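Local structure of diol-dehydratase (Roseburia inulinivorans, 5I2A) at residues L347-Q352 with F365-A370; I383-G388 with A392-A397; R396-T401 with S772-I777. The protein converts 1,2-propanediol by dehydration as a coenzyme B12-independent enzyme of the glycyl radical family, probably acting as a lyase. All coordinates share one frame; numbering follows the deposited sequence.

In the fold
Following the chain from the N terminus, contact 1 comes first: strand 346-350 runs into an eleven-residue connection and helix 362-374 packs back on it. The chain then returns as strand 380-385, a parallel neighbour of strand 346-350, and contact 2 closes the short loop 386-390 by laying helix 391-402 against that strand. The two contacts are in series, their centres about 9 Å apart. Contact 3 opens on the helix that ends contact 2, sharing R396 and A397, and spans 370 residues to helix 766-781. No contact encloses another. Together they tie one flank of the five-stranded mixed sheet to a helix of the glycine-radical part of the chain.

Contact 1 of 3, residues L347-Q352 with F365-A370; sequences LIVGGQ and FMCITA
V349 and C367 carry this contact, the valine on strand 346-350 and the cysteine on the facing side of helix 362-374. CG1 of V349 touches C367 CB at 3.7 Å and reaches C367 SG at 4.1 Å, so one methyl rests against both side-chain atoms of the cysteine. That methyl lies opposite the carbonyl carbon across the CA-CB bond (chi1 -58°), turned to the helix. SG of C367 is also set opposite its own carbonyl carbon (chi1 -69°), which brings it toward L347: the CD2 methyl of that leucine, two residues earlier on the strand, approaches SG at 4.1 Å. The sulfur is thus bordered by one methyl from each of the two strand residues that face the helix, while I348 between them points to the other side. I368 adds a looser flank, its CG1 4.7 Å from V349 CG2. No hydrogen bond crosses, and all three touching residues are buried, so the join is purely apolar. Elsewhere on the helix, OG1 of T369 is hydrogen-bonded to R396 NH2 on helix 391-402. Past V349 the chain turns off through two glycines of positive phi, G350 being held through its N by D291 and through its O by R289. The pattern is that of a beta-alpha-beta crossover: strand 346-350, helix 362-374 covering it, then strand 380-385 paired parallel beside the first, consistent with the alpha/beta barrel of the pyruvate formate lyase family.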
ATOM      1  N   LEU A 347       9.532 -30.182 -13.751  1.00 13.41           N
ATOM      2  CA  LEU A 347       8.849 -31.327 -13.176  1.00 11.91           C
ATOM      3  C   LEU A 347       9.905 -32.362 -12.868  1.00 13.32           C
ATOM      4  O   LEU A 347      10.687 -32.754 -13.742  1.00 13.25           O
ATOM      5  CB  LEU A 347       7.779 -31.886 -14.132  1.00 11.90           C
ATOM      6  CG  LEU A 347       6.835 -32.985 -13.618  1.00 11.75           C
ATOM      7  CD1 LEU A 347       5.499 -32.933 -14.383  1.00 11.35           C
ATOM      8  CD2 LEU A 347       7.433 -34.374 -13.737  1.00 10.30           C
ATOM      9  N   ILE A 348       9.935 -32.800 -11.617  1.00 14.08           N
ATOM     10  CA  ILE A 348      11.043 -33.616 -11.144  1.00 11.96           C
ATOM     11  C   ILE A 348      10.553 -34.997 -10.690  1.00 13.75           C
ATOM     12  O   ILE A 348       9.412 -35.147 -10.253  1.00 12.27           O
ATOM     13  CB  ILE A 348      11.787 -32.900  -9.995  1.00 12.88           C
ATOM     14  CG1 ILE A 348      13.217 -33.428  -9.840  1.00 14.12           C
ATOM     15  CG2 ILE A 348      11.010 -32.999  -8.699  1.00 11.13           C
ATOM     16  CD1 ILE A 348      14.153 -32.374  -9.270  1.00 13.02           C
ATOM     17  N   VAL A 349      11.414 -36.005 -10.815  1.00 15.16           N
ATOM     18  CA  VAL A 349      11.091 -37.345 -10.337  1.00 13.33           C
ATOM     19  C   VAL A 349      12.150 -37.859  -9.363  1.00 15.63           C
ATOM     20  O   VAL A 349      13.286 -37.384  -9.348  1.00 15.12           O
ATOM     21  CB  VAL A 349      10.948 -38.357 -11.497  1.00 13.99           C
ATOM     22  CG1 VAL A 349       9.873 -37.911 -12.473  1.00 13.79           C
ATOM     23  CG2 VAL A 349      12.259 -38.537 -12.199  1.00 11.79           C
ATOM     24  N   GLY A 350      11.773 -38.850  -8.562  1.00 15.62           N
ATOM     25  CA  GLY A 350      12.715 -39.487  -7.671  1.00 14.25           C
ATOM     26  C   GLY A 350      13.134 -38.627  -6.491  1.00 12.76           C
ATOM     27  O   GLY A 350      12.446 -37.682  -6.123  1.00 15.87           O
ATOM     28  N   GLY A 351      14.275 -38.967  -5.902  1.00 13.69           N
ATOM     29  CA  GLY A 351      14.737 -38.316  -4.698  1.00 15.03           C
ATOM     30  C   GLY A 351      14.384 -39.139  -3.474  1.00 18.05           C
ATOM     31  O   GLY A 351      14.318 -40.361  -3.557  1.00 17.96           O
ATOM     32  N   GLN A 352      14.146 -38.452  -2.361  1.00 16.49           N
ATOM     33  CA  GLN A 352      13.857 -39.065  -1.066  1.00 20.21           C
ATOM     34  C   GLN A 352      12.479 -38.711  -0.568  1.00 19.02           C
ATOM     35  O   GLN A 352      11.927 -37.665  -0.913  1.00 19.10           O
ATOM     36  CB  GLN A 352      14.869 -38.621  -0.004  1.00 17.41           C
ATOM     37  CG  GLN A 352      16.312 -38.849  -0.368  1.00 17.04           C
ATOM     38  CD  GLN A 352      17.278 -38.206   0.621  1.00 21.19           C
ATOM     39  OE1 GLN A 352      17.205 -38.445   1.830  1.00 21.58           O
ATOM     40  NE2 GLN A 352      18.194 -37.399   0.105  1.00 16.64           N
ATOM     41  N   PHE A 365       9.077 -43.555 -13.473  1.00 17.45           N
ATOM     42  CA  PHE A 365       9.446 -44.076 -14.793  1.00 14.77           C
ATOM     43  C   PHE A 365       8.510 -43.554 -15.880  1.00 15.37           C
ATOM     44  O   PHE A 365       8.950 -43.230 -16.978  1.00 18.97           O
ATOM     45  CB  PHE A 365       9.454 -45.614 -14.792  1.00 15.34           C
ATOM     46  CG  PHE A 365      10.515 -46.210 -13.905  1.00 15.33           C
ATOM     47  CD1 PHE A 365      11.793 -46.439 -14.380  1.00 16.16           C
ATOM     48  CD2 PHE A 365      10.241 -46.515 -12.592  1.00 18.95           C
ATOM     49  CE1 PHE A 365      12.765 -46.969 -13.558  1.00 17.40           C
ATOM     50  CE2 PHE A 365      11.213 -47.048 -11.771  1.00 17.64           C
ATOM     51  CZ  PHE A 365      12.477 -47.265 -12.250  1.00 13.21           C
ATOM     52  N   MET A 366       7.220 -43.458 -15.578  1.00 17.68           N
ATOM     53  CA  MET A 366       6.256 -43.070 -16.605  1.00 15.86           C
ATOM     54  C   MET A 366       6.428 -41.612 -17.041  1.00 17.08           C
ATOM     55  O   MET A 366       6.142 -41.275 -18.186  1.00 17.52           O
ATOM     56  CB  MET A 366       4.837 -43.337 -16.116  1.00 17.18           C
ATOM     57  CG  MET A 366       4.574 -44.857 -15.972  1.00 19.22           C
ATOM     58  SD  MET A 366       3.132 -45.301 -14.989  1.00 28.27           S
ATOM     59  CE  MET A 366       1.871 -44.629 -16.046  1.00 13.70           C
ATOM     60  N   CYS A 367       6.927 -40.763 -16.142  1.00 15.06           N
ATOM     61  CA  CYS A 367       7.236 -39.375 -16.493  1.00 15.51           C
ATOM     62  C   CYS A 367       8.397 -39.317 -17.489  1.00 14.58           C
ATOM     63  O   CYS A 367       8.377 -38.550 -18.445  1.00 15.86           O
ATOM     64  CB  CYS A 367       7.556 -38.566 -15.232  1.00 12.20           C
ATOM     65  SG  CYS A 367       6.119 -38.287 -14.159  1.00 17.13           S
ATOM     66  N   ILE A 368       9.406 -40.145 -17.270  1.00 16.32           N
ATOM     67  CA  ILE A 368      10.513 -40.235 -18.209  1.00 16.17           C
ATOM     68  C   ILE A 368      10.024 -40.745 -19.584  1.00 17.23           C
ATOM     69  O   ILE A 368      10.412 -40.233 -20.631  1.00 14.35           O
ATOM     70  CB  ILE A 368      11.619 -41.151 -17.666  1.00 15.75           C
ATOM     71  CG1 ILE A 368      12.229 -40.550 -16.401  1.00 15.57           C
ATOM     72  CG2 ILE A 368      12.692 -41.368 -18.710  1.00 18.57           C
ATOM     73  CD1 ILE A 368      13.257 -41.434 -15.726  1.00 15.02           C
ATOM     74  N   THR A 369       9.142 -41.734 -19.564  1.00 18.23           N
ATOM     75  CA  THR A 369       8.595 -42.294 -20.796  1.00 17.95           C
ATOM     76  C   THR A 369       7.794 -41.231 -21.541  1.00 16.73           C
ATOM     77  O   THR A 369       7.859 -41.132 -22.771  1.00 18.70           O
ATOM     78  CB  THR A 369       7.706 -43.529 -20.511  1.00 18.96           C
ATOM     79  OG1 THR A 369       8.511 -44.599 -19.997  1.00 18.58           O
ATOM     80  CG2 THR A 369       7.010 -44.009 -21.782  1.00 18.04           C
ATOM     81  N   ALA A 370       7.044 -40.428 -20.797  1.00 16.14           N
ATOM     82  CA  ALA A 370       6.215 -39.414 -21.427  1.00 15.35           C
ATOM     83  C   ALA A 370       7.076 -38.392 -22.178  1.00 15.05           C
ATOM     84  O   ALA A 370       6.718 -37.959 -23.266  1.00 17.73           O
ATOM     85  CB  ALA A 370       5.320 -38.724 -20.397  1.00 12.22           C
TER

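Contact 2 of 3, residues I383-G388 with A392-A397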
ATOM      1  N   ILE A 383      15.620 -34.962 -12.489  1.00 12.76           N
ATOM      2  CA  ILE A 383      15.711 -36.071 -11.563  1.00 12.72           C
ATOM      3  C   ILE A 383      16.553 -35.688 -10.345  1.00 14.19           C
ATOM      4  O   ILE A 383      17.591 -35.036 -10.463  1.00 13.54           O
ATOM      5  CB  ILE A 383      16.285 -37.342 -12.253  1.00 14.51           C
ATOM      6  CG1 ILE A 383      16.315 -38.519 -11.273  1.00 11.37           C
ATOM      7  CG2 ILE A 383      17.668 -37.063 -12.861  1.00 10.59           C
ATOM      8  CD1 ILE A 383      16.536 -39.876 -11.956  1.00 13.45           C
ATOM      9  N   ARG A 384      16.063 -36.053  -9.170  1.00 14.43           N
ATOM     10  CA  ARG A 384      16.826 -35.890  -7.948  1.00 13.65           C
ATOM     11  C   ARG A 384      17.707 -37.117  -7.736  1.00 17.08           C
ATOM     12  O   ARG A 384      17.210 -38.226  -7.630  1.00 16.26           O
ATOM     13  CB  ARG A 384      15.897 -35.686  -6.747  1.00 12.92           C
ATOM     14  CG  ARG A 384      15.294 -34.301  -6.654  1.00 11.48           C
ATOM     15  CD  ARG A 384      14.348 -34.170  -5.455  1.00 13.18           C
ATOM     16  NE  ARG A 384      14.923 -34.709  -4.225  1.00 13.55           N
ATOM     17  CZ  ARG A 384      14.314 -34.670  -3.042  1.00 13.84           C
ATOM     18  NH1 ARG A 384      13.117 -34.098  -2.915  1.00 11.46           N
ATOM     19  NH2 ARG A 384      14.900 -35.209  -1.986  1.00 13.09           N
ATOM     20  N   VAL A 385      19.015 -36.899  -7.691  1.00 15.84           N
ATOM     21  CA  VAL A 385      19.987 -37.952  -7.444  1.00 16.58           C
ATOM     22  C   VAL A 385      20.434 -37.917  -5.976  1.00 17.08           C
ATOM     23  O   VAL A 385      20.761 -36.849  -5.449  1.00 14.56           O
ATOM     24  CB  VAL A 385      21.229 -37.795  -8.355  1.00 14.58           C
ATOM     25  CG1 VAL A 385      22.267 -38.894  -8.078  1.00 14.31           C
ATOM     26  CG2 VAL A 385      20.823 -37.788  -9.811  1.00 12.66           C
ATOM     27  N   TRP A 386      20.421 -39.071  -5.315  1.00 16.80           N
ATOM     28  CA  TRP A 386      20.987 -39.188  -3.969  1.00 17.78           C
ATOM     29  C   TRP A 386      21.674 -40.544  -3.820  1.00 20.63           C
ATOM     30  O   TRP A 386      21.568 -41.390  -4.705  1.00 19.86           O
ATOM     31  CB  TRP A 386      19.912 -38.969  -2.891  1.00 15.89           C
ATOM     32  CG  TRP A 386      18.963 -40.103  -2.683  1.00 18.63           C
ATOM     33  CD1 TRP A 386      18.036 -40.577  -3.565  1.00 17.07           C
ATOM     34  CD2 TRP A 386      18.818 -40.882  -1.494  1.00 17.06           C
ATOM     35  NE1 TRP A 386      17.338 -41.614  -3.004  1.00 17.86           N
ATOM     36  CE2 TRP A 386      17.796 -41.820  -1.730  1.00 16.93           C
ATOM     37  CE3 TRP A 386      19.458 -40.876  -0.249  1.00 19.26           C
ATOM     38  CZ2 TRP A 386      17.398 -42.753  -0.771  1.00 19.46           C
ATOM     39  CZ3 TRP A 386      19.065 -41.809   0.708  1.00 18.93           C
ATOM     40  CH2 TRP A 386      18.043 -42.731   0.439  1.00 19.97           C
ATOM     41  N   HIS A 387      22.394 -40.747  -2.722  1.00 21.77           N
ATOM     42  CA  HIS A 387      23.204 -41.953  -2.576  1.00 25.04           C
ATOM     43  C   HIS A 387      22.363 -43.224  -2.657  1.00 22.35           C
ATOM     44  O   HIS A 387      22.832 -44.241  -3.136  1.00 27.17           O
ATOM     45  CB  HIS A 387      24.008 -41.911  -1.268  1.00 23.75           C
ATOM     46  CG  HIS A 387      23.185 -42.066  -0.021  1.00 31.11           C
ATOM     47  ND1 HIS A 387      22.819 -40.997   0.771  1.00 31.60           N
ATOM     48  CD2 HIS A 387      22.696 -43.173   0.593  1.00 27.82           C
ATOM     49  CE1 HIS A 387      22.129 -41.437   1.810  1.00 32.58           C
ATOM     50  NE2 HIS A 387      22.039 -42.752   1.724  1.00 32.63           N
ATOM     51  N   GLY A 388      21.102 -43.145  -2.252  1.00 21.49           N
ATOM     52  CA  GLY A 388      20.209 -44.286  -2.350  1.00 16.92           C
ATOM     53  C   GLY A 388      19.288 -44.307  -3.561  1.00 21.39           C
ATOM     54  O   GLY A 388      18.325 -45.061  -3.579  1.00 19.17           O
ATOM     55  N   ALA A 392      17.889 -48.455 -11.318  1.00 18.98           N
ATOM     56  CA  ALA A 392      17.024 -48.609 -12.480  1.00 19.00           C
ATOM     57  C   ALA A 392      16.493 -47.253 -12.962  1.00 16.27           C
ATOM     58  O   ALA A 392      16.349 -47.034 -14.159  1.00 17.58           O
ATOM     59  CB  ALA A 392      15.865 -49.546 -12.165  1.00 18.42           C
ATOM     60  N   LEU A 393      16.190 -46.353 -12.032  1.00 17.96           N
ATOM     61  CA  LEU A 393      15.665 -45.051 -12.420  1.00 18.01           C
ATOM     62  C   LEU A 393      16.791 -44.230 -13.042  1.00 15.65           C
ATOM     63  O   LEU A 393      16.579 -43.567 -14.048  1.00 17.76           O
ATOM     64  CB  LEU A 393      15.034 -44.314 -11.224  1.00 16.43           C
ATOM     65  CG  LEU A 393      14.322 -43.001 -11.587  1.00 13.81           C
ATOM     66  CD1 LEU A 393      13.093 -43.245 -12.464  1.00 11.14           C
ATOM     67  CD2 LEU A 393      13.952 -42.207 -10.320  1.00 11.44           C
ATOM     68  N   LEU A 394      17.987 -44.298 -12.459  1.00 15.67           N
ATOM     69  CA  LEU A 394      19.137 -43.565 -12.995  1.00 16.56           C
ATOM     70  C   LEU A 394      19.475 -44.028 -14.403  1.00 19.36           C
ATOM     71  O   LEU A 394      19.769 -43.209 -15.272  1.00 17.02           O
ATOM     72  CB  LEU A 394      20.369 -43.718 -12.099  1.00 13.55           C
ATOM     73  CG  LEU A 394      20.308 -43.086 -10.699  1.00 18.89           C
ATOM     74  CD1 LEU A 394      21.631 -43.261  -9.977  1.00 18.68           C
ATOM     75  CD2 LEU A 394      19.909 -41.604 -10.751  1.00 17.02           C
ATOM     76  N   MET A 395      19.437 -45.343 -14.629  1.00 16.06           N
ATOM     77  CA  MET A 395      19.728 -45.871 -15.958  1.00 16.91           C
ATOM     78  C   MET A 395      18.643 -45.467 -16.968  1.00 16.83           C
ATOM     79  O   MET A 395      18.945 -45.138 -18.108  1.00 17.50           O
ATOM     80  CB  MET A 395      19.890 -47.392 -15.906  1.00 17.60           C
ATOM     81  CG  MET A 395      21.170 -47.821 -15.189  1.00 21.95           C
ATOM     82  SD  MET A 395      22.672 -47.470 -16.158  1.00 30.32           S
ATOM     83  CE  MET A 395      22.554 -48.749 -17.400  1.00 28.42           C
ATOM     84  N   ARG A 396      17.388 -45.475 -16.538  1.00 13.63           N
ATOM     85  CA  ARG A 396      16.305 -45.034 -17.402  1.00 16.33           C
ATOM     86  C   ARG A 396      16.439 -43.543 -17.754  1.00 18.39           C
ATOM     87  O   ARG A 396      16.141 -43.126 -18.872  1.00 17.93           O
ATOM     88  CB  ARG A 396      14.960 -45.292 -16.731  1.00 16.34           C
ATOM     89  CG  ARG A 396      13.784 -44.949 -17.583  1.00 16.45           C
ATOM     90  CD  ARG A 396      13.511 -46.042 -18.610  1.00 21.64           C
ATOM     91  NE  ARG A 396      12.329 -45.730 -19.402  1.00 27.57           N
ATOM     92  CZ  ARG A 396      12.358 -45.076 -20.560  1.00 29.92           C
ATOM     93  NH1 ARG A 396      13.519 -44.669 -21.064  1.00 29.22           N
ATOM     94  NH2 ARG A 396      11.227 -44.836 -21.220  1.00 26.79           N
ATOM     95  N   ALA A 397      16.884 -42.744 -16.790  1.00 15.29           N
ATOM     96  CA  ALA A 397      17.140 -41.326 -17.037  1.00 17.27           C
ATOM     97  C   ALA A 397      18.255 -41.175 -18.077  1.00 13.62           C
ATOM     98  O   ALA A 397      18.146 -40.384 -19.010  1.00 14.68           O
ATOM     99  CB  ALA A 397      17.511 -40.607 -15.737  1.00 12.22           C
TER
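I383 has the largest share of the contact, chiefly through CD1. Its CG1 is swung to the far side of the CA-CB bond from the backbone N (chi1 -178°) and the chain stays extended, carrying CD1 in among three residues of helix 391-402: L393 CD2 at 3.8 Å, L394 CD2 at 4.0 Å and A397 CB at 4.0 Å. The I383 and L393 side chains run past each other in opposite senses. R384 points away from the helix, its guanidinium in a salt bridge with D413. V385 adds a lesser touch; its CG2 meets L394 CD2 at 4.0 Å, the two side chains crossing nearly at right angles, so this leucine methyl bridges I383 and V385. Beyond the strand, G388 N sits over the centre of the W386 ring, 3.3 Å above the plane. The strand and helix axes approach to 10.2 Å at 132°. L393 also packs on F365 and I368 of helix 362-374, A397 on Y410 of the adjacent strand 409-412, and V385 on F781 of helix 766-781.

Contact 3 of 3, residues R396-T401 with S772-I777; sequences RAAELT and SFISLI
T401 OG1 is hydrogen-bonded to L407 O and to Y410 OH, with A397 O, one turn back in its own helix, a further partner; its single proton cannot serve both carbonyls. These bonds help fix the rotation of the threonine and present CG2 to F773. The motif is a near-perpendicular helix pair, 391-402 over 766-781, with segment axes 10.5 Å apart at 101°, joining the pyruvate formate lyase-like and glycine-radical parts of the chain. F773 has the largest share of the buried surface. With CG turned opposite the backbone N (chi1 172°), its ring extends across, where CD2 lies 3.6 Å from A398 CB and CZ lies 3.8 Å from T401 CG2, both methyls meeting the ring obliquely. A398 lies where the helices are nearest, its CA 7.3 Å from I774 CA. The same ring packs edge-to-face with F790 of strand 787-792, linking the pair to the sheet. Putting an alanine at F773 would probably open a gap beside A398 and T401 and leave F790 without its edge-to-face mate. On the side turned from 766-781, R396 NH1 and E399 OE2 form a weak, long ion pair at 3.4 Å, and R396 NH2 also bridges to E372. I774 completes the packing: its CD1 lies 4.1 Å from A398 CB and 3.6 Å from L394 O.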
ATOM      1  N   ARG A 396      17.388 -45.475 -16.538  1.00 13.63           N
ATOM      2  CA  ARG A 396      16.305 -45.034 -17.402  1.00 16.33           C
ATOM      3  C   ARG A 396      16.439 -43.543 -17.754  1.00 18.39           C
ATOM      4  O   ARG A 396      16.141 -43.126 -18.872  1.00 17.93           O
ATOM      5  CB  ARG A 396      14.960 -45.292 -16.731  1.00 16.34           C
ATOM      6  CG  ARG A 396      13.784 -44.949 -17.583  1.00 16.45           C
ATOM      7  CD  ARG A 396      13.511 -46.042 -18.610  1.00 21.64           C
ATOM      8  NE  ARG A 396      12.329 -45.730 -19.402  1.00 27.57           N
ATOM      9  CZ  ARG A 396      12.358 -45.076 -20.560  1.00 29.92           C
ATOM     10  NH1 ARG A 396      13.519 -44.669 -21.064  1.00 29.22           N
ATOM     11  NH2 ARG A 396      11.227 -44.836 -21.220  1.00 26.79           N
ATOM     12  N   ALA A 397      16.884 -42.744 -16.790  1.00 15.29           N
ATOM     13  CA  ALA A 397      17.140 -41.326 -17.037  1.00 17.27           C
ATOM     14  C   ALA A 397      18.255 -41.175 -18.077  1.00 13.62           C
ATOM     15  O   ALA A 397      18.146 -40.384 -19.010  1.00 14.68           O
ATOM     16  CB  ALA A 397      17.511 -40.607 -15.737  1.00 12.22           C
ATOM     17  N   ALA A 398      19.315 -41.958 -17.902  1.00 15.83           N
ATOM     18  CA  ALA A 398      20.463 -41.917 -18.800  1.00 18.26           C
ATOM     19  C   ALA A 398      20.042 -42.298 -20.223  1.00 18.20           C
ATOM     20  O   ALA A 398      20.502 -41.705 -21.189  1.00 15.89           O
ATOM     21  CB  ALA A 398      21.576 -42.837 -18.291  1.00 14.40           C
ATOM     22  N   GLU A 399      19.137 -43.263 -20.329  1.00 17.33           N
ATOM     23  CA  GLU A 399      18.571 -43.644 -21.618  1.00 18.00           C
ATOM     24  C   GLU A 399      17.871 -42.474 -22.295  1.00 16.03           C
ATOM     25  O   GLU A 399      17.985 -42.292 -23.504  1.00 16.08           O
ATOM     26  CB  GLU A 399      17.579 -44.803 -21.457  1.00 17.96           C
ATOM     27  CG  GLU A 399      18.233 -46.144 -21.151  1.00 24.65           C
ATOM     28  CD  GLU A 399      17.247 -47.188 -20.620  1.00 27.19           C
ATOM     29  OE1 GLU A 399      17.703 -48.267 -20.185  1.00 33.70           O
ATOM     30  OE2 GLU A 399      16.026 -46.925 -20.625  1.00 23.92           O
ATOM     31  N   LEU A 400      17.135 -41.693 -21.513  1.00 14.61           N
ATOM     32  CA  LEU A 400      16.481 -40.516 -22.059  1.00 14.60           C
ATOM     33  C   LEU A 400      17.517 -39.492 -22.508  1.00 13.16           C
ATOM     34  O   LEU A 400      17.400 -38.927 -23.582  1.00 14.93           O
ATOM     35  CB  LEU A 400      15.527 -39.886 -21.042  1.00 15.49           C
ATOM     36  CG  LEU A 400      14.685 -38.725 -21.570  1.00 14.32           C
ATOM     37  CD1 LEU A 400      13.756 -39.188 -22.682  1.00 17.74           C
ATOM     38  CD2 LEU A 400      13.884 -38.094 -20.434  1.00 13.48           C
ATOM     39  N   THR A 401      18.534 -39.262 -21.683  1.00 14.39           N
ATOM     40  CA  THR A 401      19.561 -38.290 -22.030  1.00 14.96           C
ATOM     41  C   THR A 401      20.263 -38.684 -23.335  1.00 19.04           C
ATOM     42  O   THR A 401      20.567 -37.838 -24.166  1.00 17.74           O
ATOM     43  CB  THR A 401      20.591 -38.139 -20.903  1.00 13.45           C
ATOM     44  OG1 THR A 401      19.915 -37.765 -19.700  1.00 16.77           O
ATOM     45  CG2 THR A 401      21.622 -37.073 -21.248  1.00 13.91           C
ATOM     46  N   SER A 772      29.099 -45.466 -17.392  1.00 14.62           N
ATOM     47  CA  SER A 772      30.164 -44.493 -17.176  1.00 17.44           C
ATOM     48  C   SER A 772      29.606 -43.058 -17.180  1.00 15.73           C
ATOM     49  O   SER A 772      30.163 -42.186 -16.524  1.00 19.34           O
ATOM     50  CB  SER A 772      31.282 -44.646 -18.212  1.00 19.15           C
ATOM     51  OG  SER A 772      30.751 -44.833 -19.492  1.00 35.11           O
ATOM     52  N   PHE A 773      28.504 -42.836 -17.893  1.00 16.38           N
ATOM     53  CA  PHE A 773      27.759 -41.575 -17.818  1.00 17.48           C
ATOM     54  C   PHE A 773      27.332 -41.292 -16.370  1.00 16.55           C
ATOM     55  O   PHE A 773      27.647 -40.234 -15.820  1.00 19.57           O
ATOM     56  CB  PHE A 773      26.545 -41.627 -18.747  1.00 15.89           C
ATOM     57  CG  PHE A 773      25.588 -40.463 -18.611  1.00 14.71           C
ATOM     58  CD1 PHE A 773      25.868 -39.242 -19.192  1.00 13.93           C
ATOM     59  CD2 PHE A 773      24.381 -40.617 -17.945  1.00 16.39           C
ATOM     60  CE1 PHE A 773      24.966 -38.182 -19.099  1.00 14.36           C
ATOM     61  CE2 PHE A 773      23.473 -39.570 -17.847  1.00 17.05           C
ATOM     62  CZ  PHE A 773      23.769 -38.346 -18.429  1.00 14.04           C
ATOM     63  N   ILE A 774      26.654 -42.254 -15.750  1.00 17.01           N
ATOM     64  CA  ILE A 774      26.227 -42.117 -14.352  1.00 18.11           C
ATOM     65  C   ILE A 774      27.425 -41.867 -13.413  1.00 19.68           C
ATOM     66  O   ILE A 774      27.350 -41.037 -12.504  1.00 22.82           O
ATOM     67  CB  ILE A 774      25.444 -43.362 -13.873  1.00 15.74           C
ATOM     68  CG1 ILE A 774      24.146 -43.540 -14.667  1.00 15.70           C
ATOM     69  CG2 ILE A 774      25.171 -43.309 -12.370  1.00 16.85           C
ATOM     70  CD1 ILE A 774      23.169 -42.419 -14.500  1.00 24.06           C
ATOM     71  N   SER A 775      28.529 -42.572 -13.644  1.00 16.49           N
ATOM     72  CA  SER A 775      29.735 -42.394 -12.836  1.00 19.25           C
ATOM     73  C   SER A 775      30.352 -41.015 -12.987  1.00 15.67           C
ATOM     74  O   SER A 775      30.926 -40.485 -12.045  1.00 17.08           O
ATOM     75  CB  SER A 775      30.787 -43.451 -13.191  1.00 21.71           C
ATOM     76  OG  SER A 775      30.356 -44.724 -12.768  1.00 29.86           O
ATOM     77  N   LEU A 776      30.278 -40.459 -14.188  1.00 18.56           N
ATOM     78  CA  LEU A 776      30.739 -39.094 -14.413  1.00 16.87           C
ATOM     79  C   LEU A 776      29.979 -38.128 -13.511  1.00 16.40           C
ATOM     80  O   LEU A 776      30.587 -37.323 -12.804  1.00 19.35           O
ATOM     81  CB  LEU A 776      30.561 -38.693 -15.877  1.00 15.60           C
ATOM     82  CG  LEU A 776      30.980 -37.275 -16.257  1.00 17.55           C
ATOM     83  CD1 LEU A 776      32.485 -37.103 -16.123  1.00 20.23           C
ATOM     84  CD2 LEU A 776      30.531 -36.943 -17.679  1.00 19.42           C
ATOM     85  N   ILE A 777      28.652 -38.231 -13.533  1.00 13.20           N
ATOM     86  CA  ILE A 777      27.787 -37.395 -12.704  1.00 16.13           C
ATOM     87  C   ILE A 777      28.078 -37.578 -11.209  1.00 17.80           C
ATOM     88  O   ILE A 777      28.248 -36.607 -10.483  1.00 17.05           O
ATOM     89  CB  ILE A 777      26.302 -37.697 -12.967  1.00 17.07           C
ATOM     90  CG1 ILE A 777      25.935 -37.364 -14.417  1.00 14.34           C
ATOM     91  CG2 ILE A 777      25.406 -36.899 -12.002  1.00 17.30           C
ATOM     92  CD1 ILE A 777      24.537 -37.845 -14.824  1.00 12.92           C
TER